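Local coordinates for DNA/RNA-binding protein Alba (Thermoplasma volcanium, PDB 4Z9E) that probably binds double-stranded DNA tightly but without sequence specificity, and takes part in compacting the archaeal chromosome, at residues 5-9 with 29-35; 15-21 with 47-51. All blocks are in the same frame, centred on the assembly; numbering follows the deposited sequence.

Interaction 1 and interaction 2 are interleaved along the chain: strand 6-8, helix 14-25, strand 31-37 and helix 41-55 follow one another, the strands pairing in interaction 1 and the helices packing in interaction 2. Their centres lie about 10 Å apart, one contact within the sheet and the other in the helical layer on one of its faces. They meet directly, for Ile-7 CD1 of the edge strand packs 3.5 Å from Val-21 CG2, and Ile-34 reaches Ala-48 on the second helix. Pairing of the strands and packing of the helices thus build one continuous hydrophobic core in the alpha/beta fold of this Alba subunit, one of two in the assembly.

Interaction 1: residues 5-9 with 29-35; sequences NIIFV and ANKIIIK
Residues 6-8 and 31-35 run parallel, their short axes 4.8 Å apart at closest and 19° from alignment, with Ile-6 beside Ile-33, Ile-7 beside Ile-34 and Phe-8 beside Lys-35. Ile-7 does the central work: its N donates to Ile-33 O (2.8 Å), nearly in line with that carbonyl, and its O accepts from Lys-35 N. Val-9 N then closes on Lys-35 O, while the bond from Ile-33 N to Asn-5 O is weak. With CG of Asn-5 anti to the backbone N (chi1 -166°), ND2 lies 2.7 Å from Lys-31 O in a bent bond, doubtful as modelled because OD1 sits almost as close to the same oxygen. Ile-7, Val-9, Ile-32 and Ile-34 make the helix-facing side, where Ile-7 CD1 meets Ile-32 CG2 at 3.7 Å and the CG2 methyls of Val-9 and Ile-34 touch. On the other face Ile-6 and Ile-33 lie side by side, CG1 of Ile-6 against CB of Ile-33, and the Lys-35 chain bends away to a salt bridge with Glu-69. With helix 14-25 connecting the two strands, this is a beta-alpha-beta crossover, its first strand at the edge of the Alba sheet.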
# COMPACT_ATOMS: atom_id res chain seq x y z
N ASN A 5 6.12 -3.43 -19.66
CA ASN A 5 6.25 -4.36 -18.48
C ASN A 5 5.66 -3.77 -17.17
O ASN A 5 5.76 -4.35 -16.06
CB ASN A 5 7.73 -4.82 -18.30
CG ASN A 5 7.85 -6.02 -17.35
OD1 ASN A 5 6.87 -6.73 -17.10
ND2 ASN A 5 9.05 -6.24 -16.82
N ILE A 6 5.04 -2.60 -17.33
CA ILE A 6 4.47 -1.88 -16.22
C ILE A 6 2.96 -1.82 -16.36
O ILE A 6 2.43 -1.51 -17.43
CB ILE A 6 5.09 -0.47 -16.11
CG1 ILE A 6 6.58 -0.60 -15.75
CG2 ILE A 6 4.34 0.36 -15.06
CD1 ILE A 6 7.32 0.71 -15.64
N ILE A 7 2.27 -2.15 -15.28
CA ILE A 7 0.83 -2.14 -15.27
C ILE A 7 0.33 -0.99 -14.39
O ILE A 7 0.48 -1.02 -13.17
CB ILE A 7 0.29 -3.53 -14.85
CG1 ILE A 7 0.64 -4.55 -15.95
CG2 ILE A 7 -1.22 -3.52 -14.63
CD1 ILE A 7 0.92 -5.95 -15.46
N PHE A 8 -0.22 0.04 -15.04
CA PHE A 8 -0.81 1.16 -14.31
C PHE A 8 -2.22 0.81 -13.91
O PHE A 8 -3.11 0.70 -14.75
CB PHE A 8 -0.81 2.42 -15.16
CG PHE A 8 0.56 2.96 -15.42
CD1 PHE A 8 1.17 3.83 -14.50
CD2 PHE A 8 1.27 2.59 -16.57
CE1 PHE A 8 2.45 4.32 -14.73
CE2 PHE A 8 2.56 3.08 -16.81
CZ PHE A 8 3.14 3.94 -15.89
N VAL A 9 -2.45 0.64 -12.61
CA VAL A 9 -3.75 0.22 -12.16
C VAL A 9 -4.65 1.42 -12.04
O VAL A 9 -4.37 2.30 -11.26
CB VAL A 9 -3.68 -0.56 -10.85
CG1 VAL A 9 -5.07 -0.76 -10.27
CG2 VAL A 9 -2.99 -1.89 -11.11
N ALA A 29 8.20 -12.62 -19.18
CA ALA A 29 8.83 -11.54 -18.43
C ALA A 29 9.24 -12.17 -17.10
O ALA A 29 8.55 -13.08 -16.60
CB ALA A 29 7.87 -10.40 -18.20
N ASN A 30 10.36 -11.74 -16.54
CA ASN A 30 10.76 -12.28 -15.24
C ASN A 30 10.25 -11.42 -14.07
O ASN A 30 9.97 -11.95 -13.00
CB ASN A 30 12.27 -12.58 -15.18
CG ASN A 30 13.13 -11.32 -15.31
OD1 ASN A 30 12.92 -10.49 -16.20
ND2 ASN A 30 14.11 -11.19 -14.40
N LYS A 31 10.11 -10.11 -14.32
CA LYS A 31 9.63 -9.10 -13.37
C LYS A 31 8.37 -8.43 -13.91
O LYS A 31 8.31 -8.11 -15.09
CB LYS A 31 10.66 -7.99 -13.17
CG LYS A 31 11.98 -8.37 -12.51
CD LYS A 31 11.78 -8.82 -11.07
CE LYS A 31 13.12 -9.14 -10.39
NZ LYS A 31 13.59 -10.53 -10.71
N ILE A 32 7.39 -8.20 -13.04
CA ILE A 32 6.27 -7.31 -13.36
C ILE A 32 6.15 -6.23 -12.28
O ILE A 32 6.34 -6.50 -11.09
CB ILE A 32 4.95 -8.08 -13.54
CG1 ILE A 32 4.92 -8.73 -14.92
CG2 ILE A 32 3.73 -7.18 -13.42
CD1 ILE A 32 5.56 -10.09 -14.96
N ILE A 33 5.88 -5.00 -12.74
CA ILE A 33 5.68 -3.84 -11.91
C ILE A 33 4.22 -3.43 -11.93
O ILE A 33 3.67 -3.10 -12.99
CB ILE A 33 6.46 -2.62 -12.46
CG1 ILE A 33 7.95 -2.93 -12.68
CG2 ILE A 33 6.19 -1.39 -11.60
CD1 ILE A 33 8.83 -2.89 -11.44
N ILE A 34 3.61 -3.37 -10.76
CA ILE A 34 2.28 -2.81 -10.65
C ILE A 34 2.39 -1.44 -9.97
O ILE A 34 3.06 -1.31 -8.94
CB ILE A 34 1.38 -3.74 -9.81
CG1 ILE A 34 1.32 -5.13 -10.44
CG2 ILE A 34 -0.01 -3.12 -9.65
CD1 ILE A 34 1.00 -6.24 -9.46
N LYS A 35 1.73 -0.45 -10.54
CA LYS A 35 1.85 0.94 -10.09
C LYS A 35 0.47 1.58 -9.95
O LYS A 35 -0.36 1.43 -10.82
CB LYS A 35 2.71 1.74 -11.08
CG LYS A 35 2.97 3.19 -10.69
CD LYS A 35 4.22 3.37 -9.81
CE LYS A 35 4.03 4.45 -8.74
NZ LYS A 35 3.39 5.71 -9.23

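Interaction 2: residues 15-21 with 47-51; sequences MNYVLAV and VAEIT
Val-18 and Val-47 lie at the centre of the crossing between residues 15-21 of helix 14-25 and 47-51 of helix 41-55, whose short axes pass 9.2 Å apart at 62°. The two methyls of Val-18 have different partners. Its CG2, set beside the backbone N by chi1 of 175°, faces Val-47 O and also meets Ile-50 CG2 at 4.0 Å, the two side chains crossing at about a right angle; CG1 instead lies 3.5 Å from Thr-51 OG1. Val-47 comes from the second helix with its own two branches: CG2 presses on Tyr-17 CB (3.6 Å), and CG1 extends toward Val-21 CG2. Thr-51 completes the centre. Its hydroxyl turns back along its own helix and donates to Val-47 O (2.8 Å), which also accepts a bond from the backbone N of Thr-51 on the opposite face of the carbonyl plane, while the CG2 methyl of Thr-51 packs on Val-21 CG1 at 3.8 Å. A valine here, lacking the hydroxyl, would probably leave Val-47 O gripped from one face alone within these segments. Phe-55 extends the apolar surface against Val-18 and Ile-50, and Ile-7 of the edge strand touches Tyr-17. The helices are therefore held together mainly by branched apolar side chains, and the hydroxyl of Thr-51, set among them, is satisfied within its own helix, so it can sit against methyl groups without a polar partner across the contact.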
# COMPACT_ATOMS: atom_id res chain seq x y z
N MET A 15 -9.96 -7.61 -12.22
CA MET A 15 -9.52 -8.82 -12.91
C MET A 15 -8.83 -8.51 -14.24
O MET A 15 -7.96 -9.26 -14.66
CB MET A 15 -10.66 -9.79 -13.10
CG MET A 15 -11.18 -10.38 -11.79
SD MET A 15 -9.92 -11.27 -10.87
CE MET A 15 -10.93 -12.42 -9.94
N ASN A 16 -9.19 -7.40 -14.88
CA ASN A 16 -8.42 -6.93 -16.05
C ASN A 16 -6.95 -6.82 -15.76
O ASN A 16 -6.11 -7.27 -16.54
CB ASN A 16 -8.92 -5.57 -16.56
CG ASN A 16 -10.25 -5.68 -17.22
OD1 ASN A 16 -10.34 -6.01 -18.40
ND2 ASN A 16 -11.31 -5.51 -16.44
N TYR A 17 -6.64 -6.24 -14.60
CA TYR A 17 -5.26 -6.03 -14.24
C TYR A 17 -4.60 -7.34 -13.85
O TYR A 17 -3.43 -7.55 -14.14
CB TYR A 17 -5.16 -4.95 -13.17
CG TYR A 17 -5.75 -3.63 -13.63
CD1 TYR A 17 -5.14 -2.88 -14.64
CD2 TYR A 17 -6.92 -3.13 -13.06
CE1 TYR A 17 -5.69 -1.67 -15.07
CE2 TYR A 17 -7.48 -1.92 -13.48
CZ TYR A 17 -6.86 -1.19 -14.47
OH TYR A 17 -7.43 0.02 -14.85
N VAL A 18 -5.37 -8.24 -13.22
CA VAL A 18 -4.83 -9.54 -12.86
C VAL A 18 -4.48 -10.30 -14.15
O VAL A 18 -3.45 -10.97 -14.24
CB VAL A 18 -5.82 -10.35 -12.01
CG1 VAL A 18 -5.30 -11.77 -11.74
CG2 VAL A 18 -6.10 -9.65 -10.69
N LEU A 19 -5.34 -10.14 -15.16
CA LEU A 19 -5.13 -10.75 -16.46
C LEU A 19 -3.88 -10.23 -17.15
O LEU A 19 -3.07 -11.01 -17.67
CB LEU A 19 -6.37 -10.54 -17.34
CG LEU A 19 -6.43 -11.28 -18.69
CD1 LEU A 19 -6.28 -12.79 -18.55
CD2 LEU A 19 -7.72 -10.93 -19.41
N ALA A 20 -3.72 -8.90 -17.15
CA ALA A 20 -2.53 -8.26 -17.70
C ALA A 20 -1.25 -8.81 -17.09
O ALA A 20 -0.26 -9.03 -17.78
CB ALA A 20 -2.63 -6.77 -17.47
N VAL A 21 -1.28 -9.04 -15.78
CA VAL A 21 -0.14 -9.58 -15.03
C VAL A 21 0.11 -11.02 -15.49
O VAL A 21 1.24 -11.37 -15.82
CB VAL A 21 -0.42 -9.51 -13.49
CG1 VAL A 21 0.57 -10.33 -12.67
CG2 VAL A 21 -0.42 -8.07 -13.00
N VAL A 47 -4.88 -6.50 -6.72
CA VAL A 47 -4.41 -7.12 -7.96
C VAL A 47 -3.29 -8.08 -7.66
O VAL A 47 -3.32 -9.22 -8.10
CB VAL A 47 -3.95 -6.09 -9.01
CG1 VAL A 47 -3.10 -6.74 -10.09
CG2 VAL A 47 -5.15 -5.38 -9.61
N ALA A 48 -2.31 -7.63 -6.89
CA ALA A 48 -1.16 -8.48 -6.55
C ALA A 48 -1.53 -9.63 -5.65
O ALA A 48 -0.91 -10.68 -5.71
CB ALA A 48 -0.03 -7.68 -5.92
N GLU A 49 -2.51 -9.44 -4.77
CA GLU A 49 -2.84 -10.50 -3.84
C GLU A 49 -3.69 -11.59 -4.49
O GLU A 49 -3.50 -12.77 -4.23
CB GLU A 49 -3.50 -9.93 -2.59
CG GLU A 49 -2.48 -9.33 -1.64
CD GLU A 49 -1.79 -10.40 -0.82
OE1 GLU A 49 -2.51 -11.14 -0.12
OE2 GLU A 49 -0.55 -10.54 -0.86
N ILE A 50 -4.60 -11.18 -5.36
CA ILE A 50 -5.40 -12.15 -6.10
C ILE A 50 -4.49 -12.98 -6.98
O ILE A 50 -4.61 -14.22 -7.05
CB ILE A 50 -6.45 -11.44 -6.97
CG1 ILE A 50 -7.54 -10.87 -6.10
CG2 ILE A 50 -7.07 -12.39 -7.96
CD1 ILE A 50 -8.32 -9.77 -6.78
N THR A 51 -3.58 -12.29 -7.65
CA THR A 51 -2.66 -12.93 -8.55
C THR A 51 -1.91 -14.06 -7.86
O THR A 51 -1.83 -15.16 -8.38
CB THR A 51 -1.64 -11.91 -9.12
OG1 THR A 51 -2.31 -11.04 -10.03
CG2 THR A 51 -0.55 -12.61 -9.86